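Local coordinates for protein 4-hydroxyphenylpyruvate dioxygenase (Pseudomonas putida, PDB 5HMQ) that catalyses the metal-dependent dehydration of 3-dehydroshikimate to protocatechuate in a TIM-barrel domain that is fused to a hydroxyphenylpyruvate dioxygenase-like domain, at residues D96-G110 and G130-V144. Sequence-based numbering, arbitrary orientation.
With MG (magnesium ion), chain K.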
ATOM      1  N   ASP C  96     -28.575  18.216   7.821  1.00 38.71           N
ATOM      2  CA  ASP C  96     -29.522  18.351   8.920  1.00 40.54           C
ATOM      3  C   ASP C  96     -29.407  17.239   9.957  1.00 40.67           C
ATOM      4  O   ASP C  96     -30.233  17.181  10.875  1.00 40.43           O
ATOM      5  CB  ASP C  96     -30.956  18.411   8.379  1.00 42.27           C
ATOM      6  CG  ASP C  96     -31.517  17.039   8.042  1.00 44.98           C
ATOM      7  OD1 ASP C  96     -30.750  16.173   7.571  1.00 45.66           O
ATOM      8  OD2 ASP C  96     -32.730  16.827   8.251  1.00 45.84           O
ATOM      9  N   LEU C  97     -28.403  16.372   9.856  1.00 36.83           N
ATOM     10  CA  LEU C  97     -28.280  15.228  10.751  1.00 37.85           C
ATOM     11  C   LEU C  97     -26.868  15.161  11.309  1.00 38.72           C
ATOM     12  O   LEU C  97     -25.893  15.262  10.556  1.00 38.05           O
ATOM     13  CB  LEU C  97     -28.628  13.922  10.028  1.00 37.86           C
ATOM     14  CG  LEU C  97     -28.552  12.641  10.861  1.00 40.99           C
ATOM     15  CD1 LEU C  97     -29.522  12.691  12.033  1.00 38.18           C
ATOM     16  CD2 LEU C  97     -28.821  11.419   9.993  1.00 39.23           C
ATOM     17  N   VAL C  98     -26.765  14.983  12.624  1.00 36.67           N
ATOM     18  CA  VAL C  98     -25.485  14.844  13.306  1.00 38.36           C
ATOM     19  C   VAL C  98     -25.507  13.556  14.118  1.00 40.34           C
ATOM     20  O   VAL C  98     -26.519  13.221  14.744  1.00 38.94           O
ATOM     21  CB  VAL C  98     -25.176  16.062  14.207  1.00 38.80           C
ATOM     22  CG1 VAL C  98     -26.320  16.329  15.170  1.00 35.84           C
ATOM     23  CG2 VAL C  98     -23.860  15.867  14.958  1.00 36.25           C
ATOM     24  N   LEU C  99     -24.397  12.824  14.085  1.00 42.33           N
ATOM     25  CA  LEU C  99     -24.262  11.584  14.836  1.00 37.90           C
ATOM     26  C   LEU C  99     -23.719  11.886  16.226  1.00 38.63           C
ATOM     27  O   LEU C  99     -22.684  12.544  16.369  1.00 39.43           O
ATOM     28  CB  LEU C  99     -23.343  10.603  14.102  1.00 39.83           C
ATOM     29  CG  LEU C  99     -23.143   9.184  14.656  1.00 41.33           C
ATOM     30  CD1 LEU C  99     -22.816   8.229  13.520  1.00 39.70           C
ATOM     31  CD2 LEU C  99     -22.049   9.119  15.716  1.00 42.33           C
ATOM     32  N   VAL C 100     -24.423  11.408  17.244  1.00 40.04           N
ATOM     33  CA  VAL C 100     -23.982  11.494  18.629  1.00 39.10           C
ATOM     34  C   VAL C 100     -23.647  10.079  19.075  1.00 42.50           C
ATOM     35  O   VAL C 100     -24.532   9.216  19.139  1.00 41.92           O
ATOM     36  CB  VAL C 100     -25.047  12.128  19.534  1.00 39.24           C
ATOM     37  CG1 VAL C 100     -24.648  12.005  20.998  1.00 40.25           C
ATOM     38  CG2 VAL C 100     -25.270  13.586  19.157  1.00 36.64           C
ATOM     39  N   CYS C 101     -22.375   9.828  19.368  1.00 41.55           N
ATOM     40  CA  CYS C 101     -21.954   8.512  19.822  1.00 42.05           C
ATOM     41  C   CYS C 101     -21.943   8.470  21.345  1.00 42.64           C
ATOM     42  O   CYS C 101     -21.641   9.462  22.014  1.00 44.30           O
ATOM     43  CB  CYS C 101     -20.578   8.144  19.261  1.00 41.80           C
ATOM     44  SG  CYS C 101     -19.313   9.423  19.400  1.00 43.37           S
ATOM     45  N   SER C 102     -22.287   7.304  21.885  1.00 42.30           N
ATOM     46  CA  SER C 102     -22.527   7.180  23.316  1.00 44.22           C
ATOM     47  C   SER C 102     -21.286   7.555  24.119  1.00 46.09           C
ATOM     48  O   SER C 102     -20.150   7.419  23.658  1.00 44.46           O
ATOM     49  CB  SER C 102     -22.968   5.754  23.653  1.00 45.17           C
ATOM     50  OG  SER C 102     -22.026   4.799  23.196  1.00 44.95           O
ATOM     51  N   ASN C 103     -21.525   8.042  25.336  1.00 48.68           N
ATOM     52  CA  ASN C 103     -20.458   8.561  26.181  1.00 46.74           C
ATOM     53  C   ASN C 103     -19.459   7.464  26.533  1.00 48.22           C
ATOM     54  O   ASN C 103     -19.833   6.319  26.795  1.00 50.06           O
ATOM     55  CB  ASN C 103     -21.052   9.156  27.459  1.00 48.64           C
ATOM     56  CG  ASN C 103     -20.177  10.236  28.064  1.00 50.78           C
ATOM     57  OD1 ASN C 103     -18.957  10.087  28.148  1.00 52.61           O
ATOM     58  ND2 ASN C 103     -20.798  11.323  28.505  1.00 49.50           N
ATOM     59  N   VAL C 104     -18.179   7.826  26.546  1.00 49.23           N
ATOM     60  CA  VAL C 104     -17.118   6.900  26.925  1.00 51.20           C
ATOM     61  C   VAL C 104     -16.373   7.329  28.178  1.00 51.09           C
ATOM     62  O   VAL C 104     -15.537   6.557  28.673  1.00 52.80           O
ATOM     63  CB  VAL C 104     -16.115   6.684  25.770  1.00 48.23           C
ATOM     64  CG1 VAL C 104     -16.830   6.159  24.537  1.00 48.25           C
ATOM     65  CG2 VAL C 104     -15.374   7.979  25.458  1.00 43.74           C
ATOM     66  N   GLN C 105     -16.639   8.521  28.711  1.00 52.46           N
ATOM     67  CA  GLN C 105     -15.937   8.981  29.901  1.00 50.87           C
ATOM     68  C   GLN C 105     -16.207   8.046  31.075  1.00 52.08           C
ATOM     69  O   GLN C 105     -17.303   7.498  31.225  1.00 53.76           O
ATOM     70  CB  GLN C 105     -16.370  10.403  30.254  1.00 48.03           C
ATOM     71  CG  GLN C 105     -16.104  11.422  29.157  1.00 45.89           C
ATOM     72  CD  GLN C 105     -14.634  11.559  28.821  1.00 47.95           C
ATOM     73  OE1 GLN C 105     -13.788  11.675  29.708  1.00 48.02           O
ATOM     74  NE2 GLN C 105     -14.322  11.551  27.531  1.00 46.21           N
ATOM     75  N   ALA C 106     -15.191   7.869  31.921  1.00 53.95           N
ATOM     76  CA  ALA C 106     -15.333   6.964  33.057  1.00 54.51           C
ATOM     77  C   ALA C 106     -16.240   7.547  34.131  1.00 52.17           C
ATOM     78  O   ALA C 106     -16.935   6.800  34.826  1.00 52.59           O
ATOM     79  CB  ALA C 106     -13.959   6.631  33.639  1.00 53.71           C
ATOM     80  N   ASP C 107     -16.247   8.872  34.279  1.00 53.24           N
ATOM     81  CA  ASP C 107     -17.052   9.562  35.277  1.00 56.28           C
ATOM     82  C   ASP C 107     -18.417   9.992  34.742  1.00 57.03           C
ATOM     83  O   ASP C 107     -19.036  10.899  35.310  1.00 54.42           O
ATOM     84  CB  ASP C 107     -16.288  10.775  35.813  1.00 55.54           C
ATOM     85  CG  ASP C 107     -15.879  11.736  34.715  1.00 60.84           C
ATOM     86  OD1 ASP C 107     -15.892  11.330  33.532  1.00 63.79           O
ATOM     87  OD2 ASP C 107     -15.534  12.895  35.034  1.00 60.62           O
ATOM     88  N   ALA C 108     -18.900   9.351  33.681  1.00 53.74           N
ATOM     89  CA  ALA C 108     -20.178   9.703  33.079  1.00 55.80           C
ATOM     90  C   ALA C 108     -21.328   9.122  33.891  1.00 56.58           C
ATOM     91  O   ALA C 108     -21.228   8.019  34.437  1.00 54.63           O
ATOM     92  CB  ALA C 108     -20.249   9.202  31.636  1.00 54.25           C
ATOM     93  N   LEU C 109     -22.427   9.867  33.968  1.00 57.46           N
ATOM     94  CA  LEU C 109     -23.567   9.425  34.757  1.00 58.06           C
ATOM     95  C   LEU C 109     -24.339   8.376  33.968  1.00 57.11           C
ATOM     96  O   LEU C 109     -24.482   8.480  32.747  1.00 56.89           O
ATOM     97  CB  LEU C 109     -24.499  10.599  35.078  1.00 58.33           C
ATOM     98  CG  LEU C 109     -23.924  11.860  35.729  1.00 57.85           C
ATOM     99  CD1 LEU C 109     -25.002  12.935  35.923  1.00 59.03           C
ATOM    100  CD2 LEU C 109     -23.158  11.591  36.997  1.00 54.65           C
ATOM    101  N   GLY C 110     -24.846   7.363  34.671  1.00 54.17           N
ATOM    102  CA  GLY C 110     -25.565   6.296  33.999  1.00 55.51           C
ATOM    103  C   GLY C 110     -27.034   6.116  34.332  1.00 57.86           C
ATOM    104  O   GLY C 110     -27.647   5.144  33.878  1.00 58.49           O
ATOM    105  N   GLY C 130     -34.345  23.034  13.455  1.00 40.32           N
ATOM    106  CA  GLY C 130     -34.644  22.290  12.247  1.00 39.36           C
ATOM    107  C   GLY C 130     -33.644  21.211  11.913  1.00 40.56           C
ATOM    108  O   GLY C 130     -33.440  20.908  10.733  1.00 39.52           O
ATOM    109  N   LEU C 131     -33.014  20.620  12.923  1.00 42.98           N
ATOM    110  CA  LEU C 131     -31.981  19.612  12.751  1.00 41.97           C
ATOM    111  C   LEU C 131     -32.376  18.342  13.498  1.00 42.54           C
ATOM    112  O   LEU C 131     -33.360  18.306  14.241  1.00 42.65           O
ATOM    113  CB  LEU C 131     -30.621  20.137  13.230  1.00 40.99           C
ATOM    114  CG  LEU C 131     -30.230  21.484  12.608  1.00 39.57           C
ATOM    115  CD1 LEU C 131     -28.962  22.038  13.237  1.00 40.65           C
ATOM    116  CD2 LEU C 131     -30.081  21.374  11.097  1.00 36.91           C
ATOM    117  N   ARG C 132     -31.590  17.288  13.285  1.00 40.77           N
ATOM    118  CA  ARG C 132     -31.896  15.961  13.797  1.00 40.85           C
ATOM    119  C   ARG C 132     -30.685  15.375  14.512  1.00 43.01           C
ATOM    120  O   ARG C 132     -29.538  15.603  14.117  1.00 40.98           O
ATOM    121  CB  ARG C 132     -32.333  15.065  12.635  1.00 42.65           C
ATOM    122  CG  ARG C 132     -33.635  15.525  11.986  1.00 43.21           C
ATOM    123  CD  ARG C 132     -33.809  14.965  10.580  1.00 41.42           C
ATOM    124  NE  ARG C 132     -33.734  13.513  10.493  1.00 42.40           N
ATOM    125  CZ  ARG C 132     -33.112  12.870   9.510  1.00 39.56           C
ATOM    126  NH1 ARG C 132     -32.505  13.556   8.550  1.00 38.31           N
ATOM    127  NH2 ARG C 132     -33.090  11.547   9.488  1.00 45.97           N
ATOM    128  N   ILE C 133     -30.954  14.604  15.564  1.00 41.62           N
ATOM    129  CA  ILE C 133     -29.927  13.909  16.331  1.00 41.40           C
ATOM    130  C   ILE C 133     -30.037  12.420  16.040  1.00 43.51           C
ATOM    131  O   ILE C 133     -31.115  11.831  16.188  1.00 43.76           O
ATOM    132  CB  ILE C 133     -30.058  14.174  17.842  1.00 43.13           C
ATOM    133  CG1 ILE C 133     -29.979  15.667  18.150  1.00 44.37           C
ATOM    134  CG2 ILE C 133     -28.975  13.427  18.607  1.00 40.15           C
ATOM    135  CD1 ILE C 133     -28.645  16.288  17.839  1.00 43.65           C
ATOM    136  N   GLY C 134     -28.929  11.815  15.623  1.00 42.41           N
ATOM    137  CA  GLY C 134     -28.853  10.373  15.495  1.00 43.11           C
ATOM    138  C   GLY C 134     -27.937   9.777  16.545  1.00 41.79           C
ATOM    139  O   GLY C 134     -26.743  10.086  16.577  1.00 44.49           O
ATOM    140  N   TYR C 135     -28.480   8.923  17.408  1.00 41.61           N
ATOM    141  CA  TYR C 135     -27.763   8.400  18.565  1.00 41.22           C
ATOM    142  C   TYR C 135     -27.177   7.033  18.224  1.00 42.81           C
ATOM    143  O   TYR C 135     -27.914   6.114  17.852  1.00 46.20           O
ATOM    144  CB  TYR C 135     -28.701   8.312  19.769  1.00 41.32           C
ATOM    145  CG  TYR C 135     -28.029   8.005  21.090  1.00 44.89           C
ATOM    146  CD1 TYR C 135     -26.823   8.601  21.440  1.00 45.30           C
ATOM    147  CD2 TYR C 135     -28.620   7.139  22.001  1.00 45.34           C
ATOM    148  CE1 TYR C 135     -26.215   8.327  22.656  1.00 44.89           C
ATOM    149  CE2 TYR C 135     -28.022   6.858  23.215  1.00 45.88           C
ATOM    150  CZ  TYR C 135     -26.821   7.455  23.539  1.00 47.01           C
ATOM    151  OH  TYR C 135     -26.230   7.174  24.751  1.00 47.84           O
ATOM    152  N   GLU C 136     -25.857   6.907  18.350  1.00 41.18           N
ATOM    153  CA  GLU C 136     -25.135   5.680  18.030  1.00 43.49           C
ATOM    154  C   GLU C 136     -24.440   5.156  19.277  1.00 43.51           C
ATOM    155  O   GLU C 136     -23.794   5.921  20.000  1.00 44.56           O
ATOM    156  CB  GLU C 136     -24.094   5.917  16.930  1.00 44.50           C
ATOM    157  CG  GLU C 136     -23.226   4.700  16.627  1.00 44.21           C
ATOM    158  CD  GLU C 136     -21.945   5.059  15.898  1.00 43.32           C
ATOM    159  OE1 GLU C 136     -21.690   4.490  14.815  1.00 39.43           O
ATOM    160  OE2 GLU C 136     -21.203   5.928  16.403  1.00 42.55           O
ATOM    161  N   ALA C 137     -24.570   3.856  19.525  1.00 42.17           N
ATOM    162  CA  ALA C 137     -23.869   3.204  20.624  1.00 41.85           C
ATOM    163  C   ALA C 137     -22.492   2.753  20.154  1.00 44.75           C
ATOM    164  O   ALA C 137     -22.376   2.001  19.179  1.00 42.93           O
ATOM    165  CB  ALA C 137     -24.661   2.008  21.149  1.00 41.36           C
ATOM    166  N   LEU C 138     -21.452   3.224  20.831  1.00 46.25           N
ATOM    167  CA  LEU C 138     -20.129   2.647  20.659  1.00 45.17           C
ATOM    168  C   LEU C 138     -20.049   1.344  21.440  1.00 43.82           C
ATOM    169  O   LEU C 138     -20.556   1.249  22.560  1.00 44.32           O
ATOM    170  CB  LEU C 138     -19.048   3.619  21.130  1.00 43.13           C
ATOM    171  CG  LEU C 138     -19.022   4.976  20.426  1.00 43.17           C
ATOM    172  CD1 LEU C 138     -17.959   5.877  21.037  1.00 45.00           C
ATOM    173  CD2 LEU C 138     -18.795   4.811  18.932  1.00 42.57           C
ATOM    174  N   ALA C 139     -19.415   0.333  20.840  1.00 45.02           N
ATOM    175  CA  ALA C 139     -19.295  -0.964  21.500  1.00 44.08           C
ATOM    176  C   ALA C 139     -18.560  -0.876  22.832  1.00 43.45           C
ATOM    177  O   ALA C 139     -18.691  -1.783  23.658  1.00 46.20           O
ATOM    178  CB  ALA C 139     -18.589  -1.961  20.581  1.00 45.03           C
ATOM    179  N   TRP C 140     -17.795   0.193  23.060  1.00 43.97           N
ATOM    180  CA  TRP C 140     -17.091   0.408  24.317  1.00 45.40           C
ATOM    181  C   TRP C 140     -17.686   1.558  25.126  1.00 47.59           C
ATOM    182  O   TRP C 140     -16.989   2.154  25.955  1.00 49.85           O
ATOM    183  CB  TRP C 140     -15.605   0.660  24.050  1.00 42.09           C
ATOM    184  CG  TRP C 140     -15.363   1.750  23.056  1.00 43.21           C
ATOM    185  CD1 TRP C 140     -15.174   3.074  23.320  1.00 42.07           C
ATOM    186  CD2 TRP C 140     -15.286   1.608  21.632  1.00 42.06           C
ATOM    187  NE1 TRP C 140     -14.984   3.767  22.148  1.00 43.81           N
ATOM    188  CE2 TRP C 140     -15.053   2.890  21.097  1.00 41.53           C
ATOM    189  CE3 TRP C 140     -15.394   0.521  20.757  1.00 41.90           C
ATOM    190  CZ2 TRP C 140     -14.916   3.116  19.727  1.00 42.73           C
ATOM    191  CZ3 TRP C 140     -15.263   0.745  19.398  1.00 42.94           C
ATOM    192  CH2 TRP C 140     -15.024   2.035  18.896  1.00 42.25           C
ATOM    193  N   GLY C 141     -18.955   1.885  24.894  1.00 48.31           N
ATOM    194  CA  GLY C 141     -19.596   2.930  25.674  1.00 45.92           C
ATOM    195  C   GLY C 141     -19.644   2.592  27.152  1.00 47.26           C
ATOM    196  O   GLY C 141     -19.787   1.434  27.548  1.00 48.60           O
ATOM    197  N   ARG C 142     -19.523   3.634  27.979  1.00 51.86           N
ATOM    198  CA  ARG C 142     -19.498   3.434  29.426  1.00 49.57           C
ATOM    199  C   ARG C 142     -20.821   2.889  29.952  1.00 52.02           C
ATOM    200  O   ARG C 142     -20.834   1.972  30.781  1.00 56.72           O
ATOM    201  CB  ARG C 142     -19.134   4.740  30.129  1.00 51.86           C
ATOM    202  CG  ARG C 142     -19.119   4.600  31.630  1.00 54.56           C
ATOM    203  CD  ARG C 142     -17.888   3.882  32.134  1.00 53.88           C
ATOM    204  NE  ARG C 142     -17.829   3.927  33.591  1.00 56.59           N
ATOM    205  CZ  ARG C 142     -18.589   3.178  34.387  1.00 58.09           C
ATOM    206  NH1 ARG C 142     -19.468   2.326  33.870  1.00 57.68           N
ATOM    207  NH2 ARG C 142     -18.474   3.281  35.705  1.00 60.53           N
ATOM    208  N   HIS C 143     -21.941   3.441  29.496  1.00 51.66           N
ATOM    209  CA  HIS C 143     -23.259   2.995  29.930  1.00 50.47           C
ATOM    210  C   HIS C 143     -24.137   2.483  28.800  1.00 51.67           C
ATOM    211  O   HIS C 143     -25.021   1.662  29.051  1.00 51.60           O
ATOM    212  CB  HIS C 143     -24.005   4.126  30.655  1.00 52.50           C
ATOM    213  CG  HIS C 143     -23.287   4.660  31.855  1.00 52.62           C
ATOM    214  ND1 HIS C 143     -23.050   3.899  32.979  1.00 49.48           N
ATOM    215  CD2 HIS C 143     -22.753   5.879  32.108  1.00 54.01           C
ATOM    216  CE1 HIS C 143     -22.404   4.626  33.873  1.00 50.40           C
ATOM    217  NE2 HIS C 143     -22.211   5.831  33.369  1.00 51.27           N
ATOM    218  N   VAL C 144     -23.922   2.942  27.570  1.00 47.65           N
ATOM    219  CA  VAL C 144     -24.725   2.548  26.417  1.00 45.90           C
ATOM    220  C   VAL C 144     -23.780   1.976  25.371  1.00 47.01           C
ATOM    221  O   VAL C 144     -22.959   2.707  24.802  1.00 47.60           O
ATOM    222  CB  VAL C 144     -25.524   3.727  25.849  1.00 45.80           C
ATOM    223  CG1 VAL C 144     -26.305   3.297  24.618  1.00 47.05           C
ATOM    224  CG2 VAL C 144     -26.453   4.300  26.908  1.00 46.18           C
TER
HETATM  225 MG    MG K 701     -20.152   4.328  13.455  1.00 43.93          MG
HETATM  226  O   HOH W   1     -22.393   5.224  27.268  1.00 47.09           O
HETATM  227  O   HOH W   2     -19.982   6.341  13.626  1.00 41.67           O
HETATM  228  O   HOH W   3     -18.702   4.202  14.797  1.00 45.79           O
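With its hydroxyl set between backbone N and carbonyl carbon (chi1 56°), Ser-102 brings OG to a point where the backbone of 130-144 meets it twice: Leu-138 N donates to OG at 2.9 Å, and OG in turn donates to Val-144 O at 2.8 Å. One buried hydroxyl thus bridges Leu-138 and Val-144 within the loop that follows strand 132-136. Glu-136 instead carries CG anti to its own N (chi1 175°) and stays extended beyond it, reaching the magnesium ion with OE1 at 2.1 Å. Its other oxygen, OE2, lies 3.4 Å from Leu-99 CD2, so a leucine branch of the neighbouring strand flanks the ligating carboxylate. Asp-167, Gln-193 and Glu-241 also bind this catalytic metal.

Strands 97-101 and 132-136 belong to a beta-alpha-beta unit whose crossover connection carries helix 112-128, and are consecutive parallel staves of the TIM barrel. Backbone bonds from Val-98 N to Arg-132 O through Ser-102 N to Glu-136 O hold them in register. Leu-97, Leu-99, Cys-101 and Glu-136 face the barrel interior; on the helix-facing side Val-98 CG1 packs alongside Ile-133 CD1 at 3.5 Å, and Tyr-135 CD1 approaches Val-100 O obliquely while the tyrosine hydroxyl bonds Glu-69.

At the N-terminal end of the strands, Arg-132 bends at chi3 and presents NH1 to the carboxylate of Asp-96, a salt bridge whose nearly straight bond to OD2 is 3.3 Å long. Beyond the C-terminal ends, the loops close on His-143. Gly-110 CA sits 3.3 Å from the ring centroid in a CH-pi contact, Arg-142 CG lies over the opposite face, and NE2 donates in the ring plane to Ala-108 O at 2.6 Å.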